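Local atomic coordinates of ApRick protease (Rickettsia conorii, PDB entry 5C9F), a protein that probably cleaves peptide bonds as a retropepsin-like aspartic endopeptidase, the piece described here being the protease domain of a longer, apparently membrane-bound protein. Residues 42-50 with 92-100. Residues are numbered along the deposited sequence; the frame is centred on the assembly and turned at random.
Sequences DIALTKEDA and IKGHVGLGD
CG of both Asp42 and His95 sits between the backbone N and the carbonyl carbon (chi1 65° and 63°), turning the carboxylate, just before strand 43-45, and the imidazole of strand 92-97 toward each other. His95 ND1 donates to Asp42 OD2 at 2.8 Å, almost straight and in the ring plane; it meets the oxygen on its syn side but out of the carboxylate plane, the two planes being 39° apart. A buried acid suits this place because His95 takes OD2 and Tyr66 OH takes OD1, which fixes the carboxylate's rotation. Ala44 CA lies over one face of the His95 ring, offset toward the rim (CH-pi, 4.1 Å from the centroid), its methyl close to NE2; Tyr66 also stacks on this ring. The backbones pair in parallel register: Ile43 N bonds Lys93 O, His95 N bonds Ile43 O at 2.9 Å and Leu45 N bonds His95 O. Gly94 lets its CA approach Ile43 CA to 4.3 Å, since a side chain would press on Ile43 O. On the opposite sheet face from Ala44 and His95, branched Ile43 CD1 meets Ile92 CG2 at 3.8 Å. Beyond the strands, the long chain of solvent-exposed Lys47 bends along Gly97 and Leu98, while Ala50 of the helix rests on Val96. Strand 43-45 lies between strands 88-97 and 104-106; strand 88-97 pairs on its far side with strand 71-84, within the retropepsin-like beta fold.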
loop_
_atom_site.group_PDB
_atom_site.type_symbol
_atom_site.label_atom_id
_atom_site.label_comp_id
_atom_site.label_asym_id
_atom_site.label_seq_id
_atom_site.Cartn_x
_atom_site.Cartn_y
_atom_site.Cartn_z
ATOM N N ASP A 42 24.705 -14.075 1.262
ATOM C CA ASP A 42 24.298 -13.793 2.661
ATOM C C ASP A 42 25.046 -12.586 3.140
ATOM O O ASP A 42 25.947 -12.042 2.422
ATOM C CB ASP A 42 24.445 -15.043 3.575
ATOM C CG ASP A 42 25.890 -15.492 3.734
ATOM O OD1 ASP A 42 26.646 -15.493 2.760
ATOM O OD2 ASP A 42 26.332 -15.804 4.848
ATOM N N ILE A 43 24.626 -12.068 4.286
ATOM C CA ILE A 43 25.319 -10.933 4.883
ATOM C C ILE A 43 26.721 -11.305 5.286
ATOM O O ILE A 43 26.964 -12.411 5.854
ATOM C CB ILE A 43 24.573 -10.426 6.082
ATOM C CG1 ILE A 43 23.368 -9.627 5.598
ATOM C CG2 ILE A 43 25.455 -9.551 6.976
ATOM C CD1 ILE A 43 22.429 -9.267 6.693
ATOM N N ALA A 44 27.644 -10.412 4.992
ATOM C CA ALA A 44 29.023 -10.577 5.456
ATOM C C ALA A 44 29.343 -9.519 6.508
ATOM O O ALA A 44 29.328 -8.337 6.228
ATOM C CB ALA A 44 29.977 -10.460 4.275
ATOM N N LEU A 45 29.584 -9.938 7.734
ATOM C CA LEU A 45 29.868 -9.001 8.797
ATOM C C LEU A 45 31.370 -8.882 9.036
ATOM O O LEU A 45 32.071 -9.883 9.104
ATOM C CB LEU A 45 29.216 -9.460 10.108
ATOM C CG LEU A 45 27.776 -9.345 10.462
ATOM C CD1 LEU A 45 27.616 -9.733 11.926
ATOM C CD2 LEU A 45 27.306 -7.909 10.243
ATOM N N THR A 46 31.834 -7.672 9.271
ATOM C CA THR A 46 33.197 -7.500 9.710
ATOM C C THR A 46 33.332 -8.114 11.075
ATOM O O THR A 46 32.376 -8.229 11.842
ATOM C CB THR A 46 33.627 -6.006 9.800
ATOM O OG1 THR A 46 32.820 -5.334 10.787
ATOM C CG2 THR A 46 33.451 -5.318 8.461
ATOM N N LYS A 47 34.554 -8.482 11.419
ATOM C CA LYS A 47 34.824 -8.911 12.801
ATOM C C LYS A 47 34.392 -7.873 13.837
ATOM O O LYS A 47 33.747 -8.204 14.909
ATOM C CB LYS A 47 36.346 -9.235 12.980
ATOM C CG LYS A 47 36.815 -10.448 12.209
ATOM C CD LYS A 47 38.165 -10.972 12.764
ATOM C CE LYS A 47 39.272 -9.887 12.883
ATOM N NZ LYS A 47 40.644 -10.278 12.381
ATOM N N GLU A 48 34.669 -6.600 13.582
ATOM C CA GLU A 48 34.264 -5.563 14.543
ATOM C C GLU A 48 32.716 -5.460 14.703
ATOM O O GLU A 48 32.211 -5.314 15.817
ATOM C CB GLU A 48 34.869 -4.228 14.148
ATOM C CG GLU A 48 34.368 -3.038 14.941
ATOM C CD GLU A 48 34.970 -1.696 14.464
ATOM O OE1 GLU A 48 34.205 -0.744 14.215
ATOM O OE2 GLU A 48 36.217 -1.565 14.347
ATOM N N ASP A 49 31.960 -5.485 13.607
ATOM C CA ASP A 49 30.470 -5.504 13.706
ATOM C C ASP A 49 29.963 -6.764 14.425
ATOM O O ASP A 49 29.033 -6.680 15.229
ATOM C CB ASP A 49 29.815 -5.402 12.344
ATOM C CG ASP A 49 29.933 -4.003 11.735
ATOM O OD1 ASP A 49 30.109 -3.039 12.514
ATOM O OD2 ASP A 49 29.807 -3.872 10.491
ATOM N N ALA A 50 30.581 -7.922 14.161
ATOM C CA ALA A 50 30.185 -9.135 14.863
ATOM C C ALA A 50 30.376 -8.960 16.360
ATOM O O ALA A 50 29.484 -9.313 17.157
ATOM C CB ALA A 50 31.005 -10.338 14.400
ATOM N N ILE A 92 18.103 -13.984 9.649
ATOM C CA ILE A 92 18.747 -13.697 8.427
ATOM C C ILE A 92 20.146 -14.284 8.496
ATOM O O ILE A 92 20.892 -14.141 9.472
ATOM C CB ILE A 92 18.845 -12.178 8.210
ATOM C CG1 ILE A 92 17.421 -11.602 8.164
ATOM C CG2 ILE A 92 19.708 -11.835 6.973
ATOM C CD1 ILE A 92 16.545 -12.295 7.126
ATOM N N LYS A 93 20.500 -14.962 7.420
ATOM C CA LYS A 93 21.792 -15.672 7.346
ATOM C C LYS A 93 22.913 -14.684 7.163
ATOM O O LYS A 93 22.832 -13.755 6.343
ATOM C CB LYS A 93 21.777 -16.630 6.139
ATOM C CG LYS A 93 22.446 -17.975 6.352
ATOM C CD LYS A 93 22.826 -18.632 5.015
ATOM C CE LYS A 93 23.604 -19.926 5.205
ATOM N NZ LYS A 93 22.720 -21.067 5.579
ATOM N N GLY A 94 24.033 -14.982 7.817
ATOM C CA GLY A 94 25.252 -14.219 7.604
ATOM C C GLY A 94 26.456 -15.041 7.924
ATOM O O GLY A 94 26.364 -16.230 8.249
ATOM N N HIS A 95 27.615 -14.431 7.810
ATOM C CA HIS A 95 28.814 -15.075 8.220
ATOM C C HIS A 95 29.812 -14.004 8.598
ATOM O O HIS A 95 29.661 -12.845 8.235
ATOM C CB HIS A 95 29.411 -15.930 7.095
ATOM C CG HIS A 95 29.829 -15.126 5.897
ATOM N ND1 HIS A 95 29.005 -14.946 4.819
ATOM C CD2 HIS A 95 30.997 -14.495 5.587
ATOM C CE1 HIS A 95 29.636 -14.236 3.893
ATOM N NE2 HIS A 95 30.839 -13.945 4.334
ATOM N N VAL A 96 30.785 -14.392 9.401
ATOM C CA VAL A 96 31.886 -13.486 9.757
ATOM C C VAL A 96 33.221 -14.027 9.317
ATOM O O VAL A 96 33.559 -15.190 9.593
ATOM C CB VAL A 96 31.845 -13.026 11.233
ATOM C CG1 VAL A 96 31.083 -13.955 12.121
ATOM C CG2 VAL A 96 33.198 -12.662 11.751
ATOM N N GLY A 97 33.956 -13.183 8.598
ATOM C CA GLY A 97 35.256 -13.529 8.095
ATOM C C GLY A 97 36.332 -13.349 9.191
ATOM O O GLY A 97 36.034 -12.986 10.328
ATOM N N LEU A 98 37.580 -13.623 8.838
ATOM C CA LEU A 98 38.740 -13.543 9.755
ATOM C C LEU A 98 39.420 -12.207 9.651
ATOM O O LEU A 98 40.282 -11.883 10.459
ATOM C CB LEU A 98 39.737 -14.669 9.476
ATOM C CG LEU A 98 39.339 -16.070 9.959
ATOM C CD1 LEU A 98 40.363 -17.131 9.573
ATOM C CD2 LEU A 98 39.159 -16.032 11.484
ATOM N N GLY A 99 39.061 -11.422 8.647
ATOM C CA GLY A 99 39.608 -10.094 8.605
ATOM C C GLY A 99 39.730 -9.444 7.261
ATOM O O GLY A 99 40.180 -8.291 7.152
ATOM N N ASP A 100 39.309 -10.126 6.207
ATOM C CA ASP A 100 39.445 -9.514 4.875
ATOM C C ASP A 100 38.539 -8.293 4.656
ATOM O O ASP A 100 38.561 -7.779 3.570
ATOM C CB ASP A 100 39.219 -10.542 3.752
ATOM C CG ASP A 100 39.949 -10.176 2.413
ATOM O OD1 ASP A 100 40.593 -9.099 2.222
ATOM O OD2 ASP A 100 39.855 -11.016 1.509
#